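Local coordinates for phosphoglycerate kinase (Coxiella burnetii, PDB 4NG4), which catalyses the reversible, ATP-linked interconversion of 3-phosphoglycerate and its acyl phosphate, the second step from glyceraldehyde 3-phosphate to pyruvate in glycolysis, at residues A[291-294]-A[295-299]; A[222-225]-A[226-230]; A[300-303]-A[304-308]. One frame throughout, in Å; residues are numbered along the deposited sequence.

Contact 1. Residues A[291-294]-A[295-299]; sequences DAVT and SNESI
Glu297 reaches back across a bend in the chain to the backbone of Thr294, where its OE1 accepts the amide hydrogen of Thr294 N at 3.0 Å. The bond is nearly straight, 168° at the hydrogen, and it enters on the anti lone pair of OE1, the one turned away from OE2. The same oxygen takes a second, weak hydrogen bond from the hydroxyl of this threonine, with Thr294 OG1 and Glu297 OE1 3.1 Å apart. The strongest partner of OE1 is Lys288, from the preceding strand 286-289, which forms a salt bridge to it and also hydrogen-bonds the carbonyl of Ala292. One carboxylate oxygen thus gathers an amide, a hydroxyl and an ammonium group, a setting that would be expected to stabilise its negative charge. The torsions describe the reach. Glu297 carries CG beside its own backbone N (chi1 -61°) and is extended beyond it, while Thr294 holds OG1 between its backbone N and carbonyl carbon (chi1 67°). The two side chains cross at a slant, and Glu297 CG passes 3.4 Å from Thr294 OG1.

The bend belongs to the connection between strands 286-289 and 298-300, which flank strand 272-276 in a small antiparallel sheet. It offers a worked case of a loop tied by a side-chain-to-backbone bond over three residues. Val293, the buried member of 291-294, lays its backbone against the carboxylate, with Val293 CA 3.8 Å from Glu297 OE1. The glutamate side chain also packs on Val275 of the middle strand. Further inward, Ile299 packs on Val273 and Ile240, and its carbonyl makes a weak hydrogen bond to the amino group of the bound ADP.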
loop_
_atom_site.group_PDB
_atom_site.type_symbol
_atom_site.label_atom_id
_atom_site.label_comp_id
_atom_site.label_asym_id
_atom_site.label_seq_id
_atom_site.Cartn_x
_atom_site.Cartn_y
_atom_site.Cartn_z
ATOM N N ASP A 291 14.761 12.897 28.835
ATOM C CA ASP A 291 14.969 13.966 29.830
ATOM C C ASP A 291 15.818 15.105 29.291
ATOM O O ASP A 291 15.502 16.274 29.481
ATOM C CB ASP A 291 15.729 13.442 31.068
ATOM C CG ASP A 291 15.028 12.292 31.773
ATOM O OD1 ASP A 291 13.777 12.265 31.825
ATOM O OD2 ASP A 291 15.749 11.417 32.306
ATOM N N ALA A 292 16.921 14.730 28.644
ATOM C CA ALA A 292 18.072 15.620 28.462
ATOM C C ALA A 292 18.071 16.428 27.165
ATOM O O ALA A 292 19.040 17.132 26.916
ATOM C CB ALA A 292 19.367 14.819 28.577
ATOM N N VAL A 293 16.991 16.363 26.378
ATOM C CA VAL A 293 16.902 17.106 25.116
ATOM C C VAL A 293 16.783 18.616 25.377
ATOM O O VAL A 293 15.789 19.075 25.941
ATOM C CB VAL A 293 15.703 16.642 24.229
ATOM C CG1 VAL A 293 15.646 17.442 22.930
ATOM C CG2 VAL A 293 15.806 15.154 23.907
ATOM N N THR A 294 17.798 19.372 24.944
ATOM C CA THR A 294 17.851 20.816 25.151
ATOM C C THR A 294 17.071 21.542 24.042
ATOM O O THR A 294 16.483 20.906 23.170
ATOM C CB THR A 294 19.315 21.307 25.249
ATOM O OG1 THR A 294 19.986 21.156 23.989
ATOM C CG2 THR A 294 20.056 20.513 26.328
ATOM N N SER A 295 17.058 22.871 24.079
ATOM C CA SER A 295 16.063 23.636 23.335
ATOM C C SER A 295 16.334 23.828 21.846
ATOM O O SER A 295 15.439 24.258 21.122
ATOM C CB SER A 295 15.823 24.996 23.992
ATOM O OG SER A 295 16.857 25.915 23.685
ATOM N N ASN A 296 17.533 23.535 21.369
ATOM C CA ASN A 296 17.759 23.579 19.915
ATOM C C ASN A 296 18.480 22.354 19.396
ATOM O O ASN A 296 19.416 22.459 18.610
ATOM C CB ASN A 296 18.447 24.881 19.466
ATOM C CG ASN A 296 19.780 25.091 20.115
ATOM O OD1 ASN A 296 20.130 24.410 21.077
ATOM N ND2 ASN A 296 20.541 26.045 19.595
ATOM N N GLU A 297 18.005 21.203 19.863
ATOM C CA GLU A 297 18.311 19.902 19.295
ATOM C C GLU A 297 17.018 19.317 18.749
ATOM O O GLU A 297 15.936 19.792 19.073
ATOM C CB GLU A 297 18.831 18.960 20.368
ATOM C CG GLU A 297 20.088 19.404 21.041
ATOM C CD GLU A 297 20.583 18.378 22.050
ATOM O OE1 GLU A 297 19.919 18.174 23.109
ATOM O OE2 GLU A 297 21.640 17.783 21.775
ATOM N N SER A 298 17.132 18.276 17.931
ATOM C CA SER A 298 15.959 17.609 17.378
ATOM C C SER A 298 16.200 16.112 17.421
ATOM O O SER A 298 17.340 15.661 17.284
ATOM C CB SER A 298 15.721 18.043 15.923
ATOM O OG SER A 298 15.935 19.426 15.725
ATOM N N ILE A 299 15.129 15.347 17.594
ATOM C CA ILE A 299 15.222 13.890 17.611
ATOM C C ILE A 299 15.164 13.332 16.192
ATOM O O ILE A 299 14.189 13.543 15.488
ATOM C CB ILE A 299 14.090 13.273 18.434
ATOM C CG1 ILE A 299 14.185 13.755 19.899
ATOM C CG2 ILE A 299 14.153 11.745 18.363
ATOM C CD1 ILE A 299 13.020 13.308 20.784
#

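Contact 2. Residues A[222-225]-A[226-230]; sequences LIVG and GGIAN. With ADP (adenosine-5'-diphosphate), chain E.
Val224, near the end of strand 221-226, packs against the first turn of helix 227-235, and the glycines between them make one of the adenine-facing strand-to-helix junctions of this nucleotide-binding domain. The strand belongs to the parallel sheet of this Rossmann-like domain, beside strand 196-202, and the run Gly225-Gly226-Gly227 lets the chain swing directly from it into the helix.

Val224 makes the apolar contacts with CB and both methyls. Its CB lies 3.4 Å and its CG1 3.7 Å from Ile228 CG2, the isoleucine branch that stands anti to the backbone N; the valine and isoleucine meet at an oblique angle. The second methyl, Val224 CG2, goes to the next helical residue and sits 3.7 Å from Ala229 CB. Ile228 also touches Val200 on the neighbouring strand, while Ile223 packs onto Tyr310, Leu313 and Met314 of helix 304-316.

Among the polar backbone groups, Gly226 is the N-cap, and its carbonyl accepts the first helical bond, Asn230 N to Gly226 O at 2.7 Å. Gly225 is tied by a backbone hydrogen bond to Val200 of strand 196-202, and Gly225 O lies 3.4 Å from Ile228 CB.

Toward the nucleotide, Gly226, with its positive phi (67°), lies beside the adenine, its CA 3.2 Å from N7 of ADP; a side chain there would run into N7. One helical turn later, Asn230 points away from the strand, its CG beside its own backbone N (chi1 -60°). With this torsion and its place on the helix, the carboxamide reaches the base, placing Asn230 OD1 3.2 Å from N6 of ADP.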
loop_
_atom_site.group_PDB
_atom_site.type_symbol
_atom_site.label_atom_id
_atom_site.label_comp_id
_atom_site.label_asym_id
_atom_site.label_seq_id
_atom_site.Cartn_x
_atom_site.Cartn_y
_atom_site.Cartn_z
ATOM N N LEU A 222 1.617 -1.638 20.302
ATOM C CA LEU A 222 1.699 -0.658 19.199
ATOM C C LEU A 222 2.892 0.264 19.397
ATOM O O LEU A 222 3.143 0.735 20.504
ATOM C CB LEU A 222 0.419 0.178 19.111
ATOM C CG LEU A 222 0.329 1.232 17.993
ATOM C CD1 LEU A 222 0.029 0.578 16.664
ATOM C CD2 LEU A 222 -0.725 2.287 18.313
ATOM N N ILE A 223 3.626 0.521 18.319
ATOM C CA ILE A 223 4.857 1.310 18.377
ATOM C C ILE A 223 4.805 2.464 17.395
ATOM O O ILE A 223 4.683 2.265 16.187
ATOM C CB ILE A 223 6.067 0.455 18.005
ATOM C CG1 ILE A 223 6.397 -0.529 19.123
ATOM C CG2 ILE A 223 7.290 1.341 17.740
ATOM C CD1 ILE A 223 7.475 -1.516 18.743
ATOM N N VAL A 224 4.904 3.677 17.913
ATOM C CA VAL A 224 4.955 4.854 17.062
ATOM C C VAL A 224 6.415 5.277 16.904
ATOM O O VAL A 224 7.199 5.161 17.848
ATOM C CB VAL A 224 4.118 6.032 17.633
ATOM C CG1 VAL A 224 2.686 5.619 17.841
ATOM C CG2 VAL A 224 4.710 6.545 18.928
ATOM N N GLY A 225 6.752 5.774 15.709
ATOM C CA GLY A 225 8.087 6.273 15.390
ATOM C C GLY A 225 8.074 7.597 14.641
ATOM O O GLY A 225 7.066 7.968 14.021
ATOM N N GLY A 226 9.202 8.312 14.715
ATOM C CA GLY A 226 9.393 9.599 14.030
ATOM C C GLY A 226 8.535 10.745 14.544
ATOM O O GLY A 226 8.201 10.818 15.741
ATOM N N GLY A 227 8.173 11.640 13.619
ATOM C CA GLY A 227 7.250 12.733 13.890
ATOM C C GLY A 227 6.139 12.288 14.812
ATOM O O GLY A 227 5.899 12.917 15.851
ATOM N N ILE A 228 5.474 11.193 14.434
ATOM C CA ILE A 228 4.415 10.583 15.254
ATOM C C ILE A 228 4.884 10.440 16.703
ATOM O O ILE A 228 4.271 10.984 17.613
ATOM C CB ILE A 228 3.958 9.180 14.696
ATOM C CG1 ILE A 228 3.315 9.321 13.305
ATOM C CG2 ILE A 228 2.958 8.506 15.623
ATOM C CD1 ILE A 228 3.111 8.002 12.594
ATOM N N ALA A 229 5.992 9.737 16.915
ATOM C CA ALA A 229 6.483 9.508 18.274
ATOM C C ALA A 229 6.828 10.826 18.942
ATOM O O ALA A 229 6.504 11.043 20.108
ATOM C CB ALA A 229 7.690 8.566 18.268
ATOM N N ASN A 230 7.474 11.711 18.201
ATOM C CA ASN A 230 7.799 13.030 18.738
ATOM C C ASN A 230 6.537 13.800 19.199
ATOM O O ASN A 230 6.549 14.469 20.226
ATOM C CB ASN A 230 8.611 13.868 17.722
ATOM C CG ASN A 230 9.953 13.222 17.335
ATOM O OD1 ASN A 230 10.486 13.461 16.238
ATOM N ND2 ASN A 230 10.496 12.415 18.220
HETATM P PB ADP E . 6.021 5.641 4.657
HETATM O O1B ADP E . 7.109 4.596 4.707
HETATM O O2B ADP E . 6.012 6.435 3.366
HETATM O O3B ADP E . 4.665 5.146 5.101
HETATM P PA ADP E . 5.772 8.103 6.110
HETATM O O1A ADP E . 5.213 8.657 4.822
HETATM O O2A ADP E . 4.831 7.957 7.276
HETATM O O3A ADP E . 6.459 6.661 5.837
HETATM O "O5'" ADP E . 6.996 9.082 6.524
HETATM C "C5'" ADP E . 8.363 8.649 6.544
HETATM C "C4'" ADP E . 9.299 9.806 6.224
HETATM O "O4'" ADP E . 9.332 10.712 7.333
HETATM C "C3'" ADP E . 10.729 9.331 5.956
HETATM O "O3'" ADP E . 11.157 9.710 4.640
HETATM C "C2'" ADP E . 11.576 9.956 7.059
HETATM O "O2'" ADP E . 12.791 10.533 6.575
HETATM C "C1'" ADP E . 10.684 11.015 7.710
HETATM N N9 ADP E . 10.874 11.053 9.196
HETATM C C8 ADP E . 10.655 10.041 10.070
HETATM N N7 ADP E . 10.948 10.436 11.337
HETATM C C5 ADP E . 11.359 11.720 11.295
HETATM C C6 ADP E . 11.813 12.741 12.271
HETATM N N6 ADP E . 11.896 12.473 13.597
HETATM N N1 ADP E . 12.141 13.966 11.784
HETATM C C2 ADP E . 12.078 14.284 10.469
HETATM N N3 ADP E . 11.678 13.401 9.534
HETATM C C4 ADP E . 11.312 12.128 9.876
#

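Contact 3. Residues A[300-303]-A[304-308]; sequences FDVG and PNTSA
Ser307 is held to the carbonyl of Gly303 by two hydrogen bonds, one from its backbone and one from its side chain. The backbone bond, Ser307 N to Gly303 O at 3.0 Å, is almost straight (173° at the hydrogen). The hydroxyl comes from above the carbonyl plane, about 40° out of it, with Ser307 OG 2.9 Å from Gly303 O. With OG between its backbone N and carbonyl carbon (chi1 52°), the hydroxyl lies against the Gly303 carbonyl. A single acceptor thus serves both donors of one residue.

Carbon contacts accompany these bonds. Val302 divides its branches between two successive residues: Val302 CG1 lies 3.9 Å from Thr306 CG2, and Val302 CG2 lies 3.8 Å from Ser307 CB. The threonine methyl is anti to its backbone N, and OG1, beside that nitrogen, hydrogen-bonds the carboxylate of Asp272. Asp272 also accepts from Asn305 N, so strand 272-276 is joined to the opening turn of the helix.

Immediately upstream, the chain turns a corner at Asp301, a residue of the magnesium site together with Phe334 and Thr338; its OD2 accepts from Gly337 N. The segment 300-308 therefore exemplifies a short strand-to-helix passage in the nucleotide domain of phosphoglycerate kinase, running from the metal site into helix 304-316.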
loop_
_atom_site.group_PDB
_atom_site.type_symbol
_atom_site.label_atom_id
_atom_site.label_comp_id
_atom_site.label_asym_id
_atom_site.label_seq_id
_atom_site.Cartn_x
_atom_site.Cartn_y
_atom_site.Cartn_z
ATOM N N PHE A 300 16.212 12.614 15.785
ATOM C CA PHE A 300 16.283 11.993 14.460
ATOM C C PHE A 300 16.267 10.457 14.468
ATOM O O PHE A 300 16.194 9.820 13.416
ATOM C CB PHE A 300 17.542 12.465 13.746
ATOM C CG PHE A 300 17.653 13.967 13.617
ATOM C CD1 PHE A 300 16.606 14.714 13.119
ATOM C CD2 PHE A 300 18.813 14.620 13.976
ATOM C CE1 PHE A 300 16.715 16.081 12.980
ATOM C CE2 PHE A 300 18.927 15.978 13.841
ATOM C CZ PHE A 300 17.870 16.712 13.340
ATOM N N ASP A 301 16.346 9.852 15.642
ATOM C CA ASP A 301 16.349 8.395 15.736
ATOM C C ASP A 301 16.073 7.982 17.162
ATOM O O ASP A 301 16.214 8.780 18.078
ATOM C CB ASP A 301 17.707 7.805 15.286
ATOM C CG ASP A 301 17.581 6.420 14.624
ATOM O OD1 ASP A 301 16.443 5.913 14.429
ATOM O OD2 ASP A 301 18.649 5.830 14.299
ATOM N N VAL A 302 15.662 6.732 17.333
ATOM C CA VAL A 302 15.582 6.121 18.650
ATOM C C VAL A 302 16.976 5.750 19.103
ATOM O O VAL A 302 17.911 5.682 18.305
ATOM C CB VAL A 302 14.760 4.818 18.634
ATOM C CG1 VAL A 302 13.317 5.084 18.200
ATOM C CG2 VAL A 302 15.436 3.781 17.724
ATOM N N GLY A 303 17.099 5.494 20.395
ATOM C CA GLY A 303 18.355 5.039 20.992
ATOM C C GLY A 303 18.391 3.532 21.179
ATOM O O GLY A 303 17.439 2.837 20.814
ATOM N N PRO A 304 19.488 3.016 21.760
ATOM C CA PRO A 304 19.646 1.580 21.920
ATOM C C PRO A 304 18.609 0.944 22.865
ATOM O O PRO A 304 18.093 -0.134 22.559
ATOM C CB PRO A 304 21.074 1.454 22.468
ATOM C CG PRO A 304 21.324 2.724 23.145
ATOM C CD PRO A 304 20.630 3.755 22.331
ATOM N N ASN A 305 18.303 1.608 23.984
ATOM C CA ASN A 305 17.310 1.105 24.963
ATOM C C ASN A 305 15.946 0.955 24.337
ATOM O O ASN A 305 15.274 -0.060 24.535
ATOM C CB ASN A 305 17.181 2.027 26.182
ATOM C CG ASN A 305 16.475 1.357 27.352
ATOM O OD1 ASN A 305 15.267 1.479 27.523
ATOM N ND2 ASN A 305 17.234 0.647 28.161
ATOM N N THR A 306 15.554 1.966 23.570
ATOM C CA THR A 306 14.300 1.932 22.840
ATOM C C THR A 306 14.309 0.820 21.803
ATOM O O THR A 306 13.448 -0.054 21.838
ATOM C CB THR A 306 14.000 3.278 22.145
ATOM O OG1 THR A 306 14.071 4.356 23.090
ATOM C CG2 THR A 306 12.606 3.245 21.507
ATOM N N SER A 307 15.287 0.806 20.904
ATOM C CA SER A 307 15.257 -0.202 19.837
ATOM C C SER A 307 15.558 -1.620 20.335
ATOM O O SER A 307 15.522 -2.552 19.554
ATOM C CB SER A 307 16.131 0.187 18.629
ATOM O OG SER A 307 17.436 0.535 19.000
ATOM N N ALA A 308 15.843 -1.780 21.627
ATOM C CA ALA A 308 15.901 -3.099 22.256
ATOM C C ALA A 308 14.503 -3.507 22.749
ATOM O O ALA A 308 14.088 -4.673 22.628
ATOM C CB ALA A 308 16.888 -3.081 23.395
#

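Overall arrangement
Along the chain the order is contact 2, contact 1, contact 3, and the last two are continuous: strand 298-300 closes contact 1 and leads through 300-303 into helix 304-316. All three belong to the nucleotide-binding half of the molecule. Centres of contacts 1 and 2 lie about 17 Å apart, yet they meet where Ile299 CB packs 3.7 Å from Asn230 ND2. Contacts 1 and 3 are about 15 Å apart between centres, contacts 2 and 3 about 12 Å, the latter pair without touching. The parallel sheet and the small antiparallel sheet thus converge on the site that holds ADP and magnesium: contacts 1 and 2 supply adenine-side residues, contact 3 the magnesium-site aspartate.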